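Local coordinates for putative Xylose isomerase (Rhodospirillum rubrum, PDB 3QXB), which probably acts as an isomerase of the xylose isomerase-like TIM-barrel family and binds iron and manganese ions, at residues L34-L39 against A72-K77; Y54-T59 against K117-M122; L163-K168 against R203-V208. One frame throughout, in Å; residues are numbered along the deposited sequence.

Contact 1 (L34-L39 against A72-K77); sequences LEPDRL and AIAYAK
Leu34 meets Tyr75 through its backbone: the carbonyl O of Leu34 lies 2.6 Å from the phenolic OH of Tyr75, at most a weak hydrogen bond, since the one phenolic proton has another acceptor within reach. CB and CD2 of Leu34 also lie against that OH, and the side chain packs as well on Leu58 and on Asn99 of the second subunit. Glu35 turns away from the other helix and serves as N-cap. Its OE1 accepts from Arg38 N at 2.9 Å, with an N-H...O angle of 149°, and so ties up the first turn of helix 36-46. The side chains of Pro36 and Tyr75 cross at about a right angle. Pro36 CG stands over one face of the aromatic ring, 4.2 Å from the centroid and 21° off the normal, a CH-pi contact displaced toward the rim. The same CG reaches Ala74 CB at 4.0 Å, and Pro36 CB rests on Ala74 O. One turn on, Leu39 CD2 approaches Tyr75 CE1 obliquely, also at 4.0 Å. The phenol can touch all three residues because its CG stands beside the backbone N, anti to the carbonyl carbon (chi1 -74°), which carries the OH across to the start of the neighbouring helix. A serine in place of Tyr75 would probably leave Leu34 O without its phenolic partner and open a gap beside Pro36 and Leu39. This is helix-to-helix packing in the outer layer of a TIM barrel, joining helices 36-46 and 65-81, which follow the first and second barrel strands.

Contact 2 (Y54-T59 against K117-M122); sequences YTYDLT and KRAIDM
Extended through its first two torsions, with CG anti to the backbone N (chi1 -170°), and then bent at SE (chi3 79°), the selenomethionine side chain of Met122 reaches from its helix to Thr59 and to the two tyrosines. Its SE sits 3.1 Å from Thr59 O and 3.3 Å from Thr59 OG1, so the selenium faces two oxygens of one residue, both on the same side of it. The bend carries CE onward to the edge of the Tyr54 ring, near the ring plane, where it lies 4.2 Å from Tyr54 CE2. CE also approaches Tyr56 CD1 obliquely at 4.0 Å, so one methyl group fills the angle between two aromatic rings. Here the end of the second TIM-barrel strand, 51-55, and the turn beyond it pack beneath helix 106-125, which follows the third strand. That turn is fastened by Thr55, whose OG1 accepts from Asp57 N in an ST turn at 3.2 Å. Next to it, Tyr56 sets out across the contact, and the far end of its ring comes up to the helix, where the CB of Ala119 lies only 3.4 Å from Tyr56 CZ. The phenolic OH has its polar partner in Thr131, and Tyr56 O is bonded to Tyr98 OH of the second subunit. Where the helix borders helix 146-170, Lys117 NZ forms a salt bridge with Asp121 OD2 at 2.7 Å, using the syn lone pair of that oxygen.

Contact 3 (L163-K168 against R203-V208); sequences LAAYAK and RTEIPV
Ala165 and Glu205 share a water molecule that donates to both: to the helix carbonyl Ala165 O at 2.5 Å and to the carboxylate Glu205 OE1 at 2.6 Å. The bridge links the backbone of helix 146-170 to the side chain of a residue in the loop leading to strand 208-213. Glu205 is extended beyond CG, and its carboxylate passes alongside the helix, where OE2 comes to 3.7 Å from Ala165 CB. Lys168 crosses this glutamate at about a right angle. Its chain, bent at both outer torsions, sets CE 3.3 Å from Glu205 OE1, but the ammonium itself stays farther off, with NZ 4.5 Å from the same oxygen. The pair therefore falls short of a salt bridge, although the opposite charges probably still attract. Beneath these polar groups, Ile206 supplies the apolar centre of the contact. With CG1 between the backbone N and the carbonyl carbon (chi1 55°), its two branches part: CD1 meets Ala167 CB at 3.5 Å, whereas CG2 lies against CB and CG of Lys168. Ala164 CB fits among Thr204 CB, Ile206 CG1 and Val208 CG2, so a small residue lets the loop come close to the helix. Thr204 also shapes the loop from within, donating from OG1 to Ile206 O at 2.7 Å; the donor stands above the carbonyl plane, 38° out of it. On the side facing the sheet, Ala164 and Ala167 also touch Leu175 of strand 174-177. The chemistry implies a join held by apolar packing at its buried side and tied at its exposed side by a shared water, with the lysine contributing mainly through its aliphatic carbons.

Overall arrangement
The three contacts lie in succession along one part of a TIM barrel, contact 2 reaching a barrel strand. Contacts 1 and 2 have centres 14 Å apart and touch directly, Ala72 CB of contact 1 packing on Met122 CG of contact 2 at 3.8 Å. Contact 2 in turn meets contact 3, 17 Å away between centres, through a probable hydrogen bond of 2.4 Å between Asp121 OD1 and Tyr166 OH. Contacts 1 and 3 do not touch, their nearest atoms being about 14 Å apart. Toward the metal site, the side chain of Tyr56 lies about 12 Å from the bound iron, and that of Val208 about 10 Å from the side chain of the metal ligand Glu178; contact 1 is remote.

Contact 1 (L34-L39 against A72-K77)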
loop_
_atom_site.group_PDB
_atom_site.type_symbol
_atom_site.label_atom_id
_atom_site.label_comp_id
_atom_site.label_asym_id
_atom_site.label_seq_id
_atom_site.Cartn_x
_atom_site.Cartn_y
_atom_site.Cartn_z
ATOM N N LEU A 34 12.047 4.143 -12.205
ATOM C CA LEU A 34 11.158 5.285 -12.244
ATOM C C LEU A 34 11.412 6.235 -13.405
ATOM O O LEU A 34 10.541 7.000 -13.735
ATOM C CB LEU A 34 11.226 6.073 -10.914
ATOM C CG LEU A 34 10.688 5.425 -9.638
ATOM C CD1 LEU A 34 10.764 6.480 -8.533
ATOM C CD2 LEU A 34 9.288 4.941 -9.786
ATOM N N GLU A 35 12.585 6.190 -14.022
ATOM C CA GLU A 35 12.893 7.087 -15.135
ATOM C C GLU A 35 12.069 6.689 -16.339
ATOM O O GLU A 35 12.145 5.544 -16.763
ATOM C CB GLU A 35 14.371 7.040 -15.456
ATOM C CG GLU A 35 14.876 8.290 -16.109
ATOM C CD GLU A 35 14.792 8.321 -17.602
ATOM O OE1 GLU A 35 14.156 7.450 -18.231
ATOM O OE2 GLU A 35 15.359 9.282 -18.162
ATOM N N PRO A 36 11.273 7.615 -16.898
ATOM C CA PRO A 36 10.285 7.163 -17.843
ATOM C C PRO A 36 10.821 6.368 -19.060
ATOM O O PRO A 36 10.283 5.313 -19.384
ATOM C CB PRO A 36 9.561 8.467 -18.243
ATOM C CG PRO A 36 9.615 9.282 -16.974
ATOM C CD PRO A 36 10.998 9.002 -16.450
ATOM N N ASP A 37 11.891 6.838 -19.680
ATOM C CA ASP A 37 12.454 6.138 -20.796
ATOM C C ASP A 37 13.110 4.807 -20.392
ATOM O O ASP A 37 13.114 3.890 -21.189
ATOM C CB ASP A 37 13.468 7.010 -21.528
ATOM C CG ASP A 37 12.822 8.109 -22.339
ATOM O OD1 ASP A 37 11.775 7.899 -23.032
ATOM O OD2 ASP A 37 13.409 9.191 -22.319
ATOM N N ARG A 38 13.656 4.703 -19.176
ATOM C CA ARG A 38 14.259 3.422 -18.728
ATOM C C ARG A 38 13.134 2.409 -18.517
ATOM O O ARG A 38 13.289 1.245 -18.886
ATOM C CB ARG A 38 15.083 3.588 -17.420
ATOM C CG ARG A 38 15.205 2.310 -16.459
ATOM C CD ARG A 38 16.482 1.383 -16.605
ATOM N NE ARG A 38 16.224 0.025 -17.159
ATOM C CZ ARG A 38 16.902 -1.109 -16.861
ATOM N NH1 ARG A 38 17.898 -1.119 -15.964
ATOM N NH2 ARG A 38 16.563 -2.265 -17.442
ATOM N N LEU A 39 12.015 2.852 -17.937
ATOM C CA LEU A 39 10.858 1.949 -17.688
ATOM C C LEU A 39 10.279 1.447 -19.000
ATOM O O LEU A 39 10.087 0.242 -19.190
ATOM C CB LEU A 39 9.760 2.593 -16.817
ATOM C CG LEU A 39 8.638 1.685 -16.267
ATOM C CD1 LEU A 39 9.146 0.384 -15.639
ATOM C CD2 LEU A 39 7.721 2.388 -15.281
ATOM N N ALA A 72 3.123 12.040 -14.922
ATOM C CA ALA A 72 2.257 11.099 -15.639
ATOM C C ALA A 72 2.398 11.278 -17.128
ATOM O O ALA A 72 2.555 10.300 -17.820
ATOM C CB ALA A 72 0.825 11.217 -15.203
ATOM N N ILE A 73 2.387 12.519 -17.610
ATOM C CA ILE A 73 2.582 12.774 -19.032
ATOM C C ILE A 73 3.954 12.320 -19.552
ATOM O O ILE A 73 4.045 11.774 -20.632
ATOM C CB ILE A 73 2.312 14.250 -19.400
ATOM C CG1 ILE A 73 0.815 14.553 -19.308
ATOM C CG2 ILE A 73 2.823 14.590 -20.820
ATOM C CD1 ILE A 73 0.478 16.027 -19.272
ATOM N N ALA A 74 5.009 12.525 -18.771
ATOM C CA ALA A 74 6.331 12.008 -19.143
ATOM C C ALA A 74 6.342 10.479 -19.326
ATOM O O ALA A 74 6.930 9.994 -20.280
ATOM C CB ALA A 74 7.448 12.478 -18.154
ATOM N N TYR A 75 5.705 9.740 -18.431
ATOM C CA TYR A 75 5.528 8.284 -18.659
ATOM C C TYR A 75 4.727 8.018 -19.929
ATOM O O TYR A 75 5.160 7.222 -20.769
ATOM C CB TYR A 75 4.844 7.589 -17.476
ATOM C CG TYR A 75 5.728 7.404 -16.272
ATOM C CD1 TYR A 75 6.819 6.549 -16.309
ATOM C CD2 TYR A 75 5.435 8.033 -15.074
ATOM C CE1 TYR A 75 7.634 6.370 -15.191
ATOM C CE2 TYR A 75 6.220 7.842 -13.949
ATOM C CZ TYR A 75 7.327 7.010 -14.021
ATOM O OH TYR A 75 8.120 6.845 -12.915
ATOM N N ALA A 76 3.595 8.689 -20.108
ATOM C CA ALA A 76 2.786 8.447 -21.363
ATOM C C ALA A 76 3.579 8.671 -22.619
ATOM O O ALA A 76 3.559 7.844 -23.565
ATOM C CB ALA A 76 1.492 9.297 -21.368
ATOM N N LYS A 77 4.345 9.748 -22.639
ATOM C CA LYS A 77 5.133 10.078 -23.815
ATOM C C LYS A 77 6.257 9.080 -24.050
ATOM O O LYS A 77 6.542 8.717 -25.200
ATOM C CB LYS A 77 5.682 11.507 -23.701
ATOM C CG LYS A 77 6.581 12.011 -24.836
ATOM C CD LYS A 77 6.914 13.532 -24.667
ATOM C CE LYS A 77 7.590 14.171 -25.912
ATOM N NZ LYS A 77 8.847 13.467 -26.295
#

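Contact 2 (Y54-T59 against K117-M122)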
loop_
_atom_site.group_PDB
_atom_site.type_symbol
_atom_site.label_atom_id
_atom_site.label_comp_id
_atom_site.label_asym_id
_atom_site.label_seq_id
_atom_site.Cartn_x
_atom_site.Cartn_y
_atom_site.Cartn_z
ATOM N N TYR A 54 -0.882 1.094 -16.575
ATOM C CA TYR A 54 -0.125 1.990 -15.727
ATOM C C TYR A 54 -0.778 1.968 -14.361
ATOM O O TYR A 54 -1.991 1.911 -14.284
ATOM C CB TYR A 54 -0.174 3.373 -16.340
ATOM C CG TYR A 54 0.548 4.484 -15.588
ATOM C CD1 TYR A 54 1.907 4.740 -15.798
ATOM C CD2 TYR A 54 -0.139 5.310 -14.731
ATOM C CE1 TYR A 54 2.566 5.782 -15.121
ATOM C CE2 TYR A 54 0.501 6.358 -14.101
ATOM C CZ TYR A 54 1.852 6.584 -14.287
ATOM O OH TYR A 54 2.458 7.653 -13.581
ATOM N N THR A 55 0.010 1.974 -13.285
ATOM C CA THR A 55 -0.547 1.896 -11.923
ATOM C C THR A 55 -0.566 3.288 -11.228
ATOM O O THR A 55 0.385 4.069 -11.350
ATOM C CB THR A 55 0.242 0.881 -11.039
ATOM O OG1 THR A 55 -0.300 0.841 -9.707
ATOM C CG2 THR A 55 1.752 1.226 -10.945
ATOM N N TYR A 56 -1.633 3.588 -10.499
ATOM C CA TYR A 56 -1.675 4.808 -9.657
ATOM C C TYR A 56 -0.489 4.852 -8.656
ATOM O O TYR A 56 -0.139 5.909 -8.176
ATOM C CB TYR A 56 -2.928 4.863 -8.832
ATOM C CG TYR A 56 -4.291 4.918 -9.555
ATOM C CD1 TYR A 56 -4.415 4.852 -10.942
ATOM C CD2 TYR A 56 -5.443 4.960 -8.814
ATOM C CE1 TYR A 56 -5.671 4.868 -11.534
ATOM C CE2 TYR A 56 -6.704 4.944 -9.406
ATOM C CZ TYR A 56 -6.825 4.900 -10.739
ATOM O OH TYR A 56 -8.106 4.952 -11.311
ATOM N N ASP A 57 0.094 3.693 -8.340
ATOM C CA ASP A 57 1.257 3.569 -7.459
ATOM C C ASP A 57 2.547 4.229 -8.002
ATOM O O ASP A 57 3.533 4.286 -7.295
ATOM C CB ASP A 57 1.521 2.089 -7.088
ATOM C CG ASP A 57 0.580 1.555 -5.989
ATOM O OD1 ASP A 57 -0.237 2.311 -5.392
ATOM O OD2 ASP A 57 0.630 0.337 -5.705
ATOM N N LEU A 58 2.560 4.708 -9.242
ATOM C CA LEU A 58 3.722 5.436 -9.769
ATOM C C LEU A 58 3.507 6.937 -9.642
ATOM O O LEU A 58 4.446 7.646 -9.336
ATOM C CB LEU A 58 3.996 5.091 -11.232
ATOM C CG LEU A 58 4.681 3.758 -11.520
ATOM C CD1 LEU A 58 4.627 3.436 -13.046
ATOM C CD2 LEU A 58 6.101 3.819 -11.059
ATOM N N THR A 59 2.256 7.403 -9.820
ATOM C CA THR A 59 1.908 8.795 -9.656
ATOM C C THR A 59 0.517 8.888 -8.984
ATOM O O THR A 59 -0.497 8.518 -9.596
ATOM C CB THR A 59 1.949 9.599 -11.039
ATOM O OG1 THR A 59 1.011 9.076 -11.938
ATOM C CG2 THR A 59 3.345 9.614 -11.707
ATOM N N LYS A 117 -12.207 10.672 -9.544
ATOM C CA LYS A 117 -12.270 11.886 -10.344
ATOM C C LYS A 117 -10.863 12.382 -10.678
ATOM O O LYS A 117 -10.565 12.684 -11.833
ATOM C CB LYS A 117 -13.060 12.972 -9.634
ATOM C CG LYS A 117 -13.185 14.322 -10.356
ATOM C CD LYS A 117 -11.965 15.214 -10.130
ATOM C CE LYS A 117 -12.231 16.632 -10.575
ATOM N NZ LYS A 117 -11.000 17.435 -10.587
ATOM N N ARG A 118 -9.993 12.419 -9.685
ATOM C CA ARG A 118 -8.618 12.856 -9.908
ATOM C C ARG A 118 -7.839 11.864 -10.764
ATOM O O ARG A 118 -7.046 12.278 -11.626
ATOM C CB ARG A 118 -7.936 13.124 -8.566
ATOM C CG ARG A 118 -8.518 14.353 -7.865
ATOM C CD ARG A 118 -7.791 14.739 -6.566
ATOM N NE ARG A 118 -6.450 15.231 -6.874
ATOM C CZ ARG A 118 -6.154 16.473 -7.253
ATOM N NH1 ARG A 118 -7.098 17.411 -7.341
ATOM N NH2 ARG A 118 -4.891 16.799 -7.502
ATOM N N ALA A 119 -8.058 10.569 -10.537
ATOM C CA ALA A 119 -7.466 9.541 -11.412
ATOM C C ALA A 119 -7.928 9.679 -12.861
ATOM O O ALA A 119 -7.140 9.500 -13.795
ATOM C CB ALA A 119 -7.787 8.118 -10.890
ATOM N N ILE A 120 -9.203 9.974 -13.063
ATOM C CA ILE A 120 -9.700 10.268 -14.397
ATOM C C ILE A 120 -8.976 11.506 -14.992
ATOM O O ILE A 120 -8.567 11.489 -16.147
ATOM C CB ILE A 120 -11.224 10.515 -14.354
ATOM C CG1 ILE A 120 -11.942 9.192 -14.065
ATOM C CG2 ILE A 120 -11.701 11.231 -15.623
ATOM C CD1 ILE A 120 -13.428 9.308 -13.628
ATOM N N ASP A 121 -8.815 12.572 -14.210
ATOM C CA ASP A 121 -8.016 13.752 -14.693
ATOM C C ASP A 121 -6.608 13.360 -15.151
ATOM O O ASP A 121 -6.144 13.668 -16.278
ATOM C CB ASP A 121 -7.931 14.833 -13.639
ATOM C CG ASP A 121 -9.241 15.511 -13.375
ATOM O OD1 ASP A 121 -10.176 15.480 -14.211
ATOM O OD2 ASP A 121 -9.354 16.075 -12.296
HETATM N N MSE A 122 -5.920 12.636 -14.296
HETATM C CA MSE A 122 -4.565 12.121 -14.650
HETATM C C MSE A 122 -4.559 11.214 -15.885
HETATM O O MSE A 122 -3.684 11.289 -16.810
HETATM C CB MSE A 122 -4.026 11.349 -13.416
HETATM C CG MSE A 122 -2.538 10.952 -13.486
HETATM SE SE MSE A 122 -2.135 9.906 -11.891
HETATM C CE MSE A 122 -2.850 8.272 -12.402
#

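Contact 3 (L163-K168 against R203-V208)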
loop_
_atom_site.group_PDB
_atom_site.type_symbol
_atom_site.label_atom_id
_atom_site.label_comp_id
_atom_site.label_asym_id
_atom_site.label_seq_id
_atom_site.Cartn_x
_atom_site.Cartn_y
_atom_site.Cartn_z
ATOM N N LEU A 163 -19.440 9.746 -12.267
ATOM C CA LEU A 163 -18.038 9.633 -12.636
ATOM C C LEU A 163 -17.878 9.116 -14.080
ATOM O O LEU A 163 -16.986 9.559 -14.776
ATOM C CB LEU A 163 -17.282 8.761 -11.650
ATOM C CG LEU A 163 -16.972 9.414 -10.302
ATOM C CD1 LEU A 163 -16.556 8.318 -9.302
ATOM C CD2 LEU A 163 -15.914 10.457 -10.474
ATOM N N ALA A 164 -18.743 8.212 -14.533
ATOM C CA ALA A 164 -18.719 7.798 -15.944
ATOM C C ALA A 164 -19.068 8.998 -16.861
ATOM O O ALA A 164 -18.440 9.180 -17.893
ATOM C CB ALA A 164 -19.657 6.570 -16.190
ATOM N N ALA A 165 -20.003 9.854 -16.450
ATOM C CA ALA A 165 -20.330 11.076 -17.203
ATOM C C ALA A 165 -19.131 12.024 -17.269
ATOM O O ALA A 165 -18.816 12.575 -18.329
ATOM C CB ALA A 165 -21.544 11.813 -16.578
ATOM N N TYR A 166 -18.464 12.193 -16.126
ATOM C CA TYR A 166 -17.241 12.999 -16.103
ATOM C C TYR A 166 -16.132 12.416 -16.997
ATOM O O TYR A 166 -15.483 13.148 -17.737
ATOM C CB TYR A 166 -16.767 13.207 -14.669
ATOM C CG TYR A 166 -15.561 14.111 -14.570
ATOM C CD1 TYR A 166 -15.659 15.452 -14.887
ATOM C CD2 TYR A 166 -14.345 13.628 -14.127
ATOM C CE1 TYR A 166 -14.587 16.271 -14.794
ATOM C CE2 TYR A 166 -13.273 14.442 -14.020
ATOM C CZ TYR A 166 -13.380 15.768 -14.341
ATOM O OH TYR A 166 -12.277 16.622 -14.237
ATOM N N ALA A 167 -15.912 11.106 -16.937
ATOM C CA ALA A 167 -14.881 10.454 -17.714
ATOM C C ALA A 167 -15.179 10.695 -19.192
ATOM O O ALA A 167 -14.281 11.071 -19.933
ATOM C CB ALA A 167 -14.814 8.936 -17.422
ATOM N N LYS A 168 -16.439 10.522 -19.607
ATOM C CA LYS A 168 -16.775 10.762 -21.012
ATOM C C LYS A 168 -16.427 12.199 -21.414
ATOM O O LYS A 168 -15.860 12.417 -22.449
ATOM C CB LYS A 168 -18.249 10.510 -21.330
ATOM C CG LYS A 168 -18.457 10.553 -22.923
ATOM C CD LYS A 168 -19.884 10.520 -23.346
ATOM C CE LYS A 168 -20.580 11.879 -23.156
ATOM N NZ LYS A 168 -20.661 12.743 -24.415
ATOM N N ARG A 203 -27.111 2.944 -18.003
ATOM C CA ARG A 203 -27.203 4.112 -17.136
ATOM C C ARG A 203 -25.956 4.986 -17.241
ATOM O O ARG A 203 -25.952 6.093 -16.715
ATOM C CB ARG A 203 -27.302 3.671 -15.671
ATOM C CG ARG A 203 -28.500 2.931 -15.297
ATOM C CD ARG A 203 -28.584 2.738 -13.797
ATOM N NE ARG A 203 -28.998 3.968 -13.144
ATOM C CZ ARG A 203 -29.169 4.122 -11.830
ATOM N NH1 ARG A 203 -29.000 3.111 -10.989
ATOM N NH2 ARG A 203 -29.538 5.309 -11.363
ATOM N N THR A 204 -24.897 4.486 -17.880
ATOM C CA THR A 204 -23.582 5.168 -17.832
ATOM C C THR A 204 -23.262 5.729 -19.215
ATOM O O THR A 204 -23.573 5.115 -20.235
ATOM C CB THR A 204 -22.466 4.241 -17.292
ATOM O OG1 THR A 204 -22.350 3.072 -18.105
ATOM C CG2 THR A 204 -22.727 3.821 -15.843
ATOM N N GLU A 205 -22.682 6.934 -19.251
ATOM C CA GLU A 205 -22.429 7.616 -20.545
ATOM C C GLU A 205 -21.310 6.944 -21.343
ATOM O O GLU A 205 -21.281 7.022 -22.554
ATOM C CB GLU A 205 -22.162 9.112 -20.310
ATOM C CG GLU A 205 -23.423 9.805 -19.846
ATOM C CD GLU A 205 -23.367 11.300 -19.779
ATOM O OE1 GLU A 205 -22.484 11.921 -20.405
ATOM O OE2 GLU A 205 -24.267 11.861 -19.103
ATOM N N ILE A 206 -20.433 6.238 -20.643
ATOM C CA ILE A 206 -19.495 5.307 -21.233
ATOM C C ILE A 206 -19.648 3.966 -20.476
ATOM O O ILE A 206 -20.116 3.920 -19.341
ATOM C CB ILE A 206 -18.000 5.833 -21.180
ATOM C CG1 ILE A 206 -17.614 6.188 -19.753
ATOM C CG2 ILE A 206 -17.807 7.023 -22.161
ATOM C CD1 ILE A 206 -16.076 6.364 -19.437
ATOM N N PRO A 207 -19.240 2.868 -21.099
ATOM C CA PRO A 207 -19.392 1.595 -20.401
ATOM C C PRO A 207 -18.537 1.460 -19.148
ATOM O O PRO A 207 -17.399 1.937 -19.105
ATOM C CB PRO A 207 -18.950 0.582 -21.453
ATOM C CG PRO A 207 -18.094 1.419 -22.430
ATOM C CD PRO A 207 -18.781 2.698 -22.489
ATOM N N VAL A 208 -19.100 0.823 -18.135
ATOM C CA VAL A 208 -18.339 0.387 -16.948
ATOM C C VAL A 208 -18.307 -1.124 -17.064
ATOM O O VAL A 208 -19.341 -1.783 -17.236
ATOM C CB VAL A 208 -19.007 0.873 -15.633
ATOM C CG1 VAL A 208 -18.286 0.359 -14.364
ATOM C CG2 VAL A 208 -19.117 2.395 -15.634
HETATM O O HOH W 1 -20.522 13.533 -19.938
#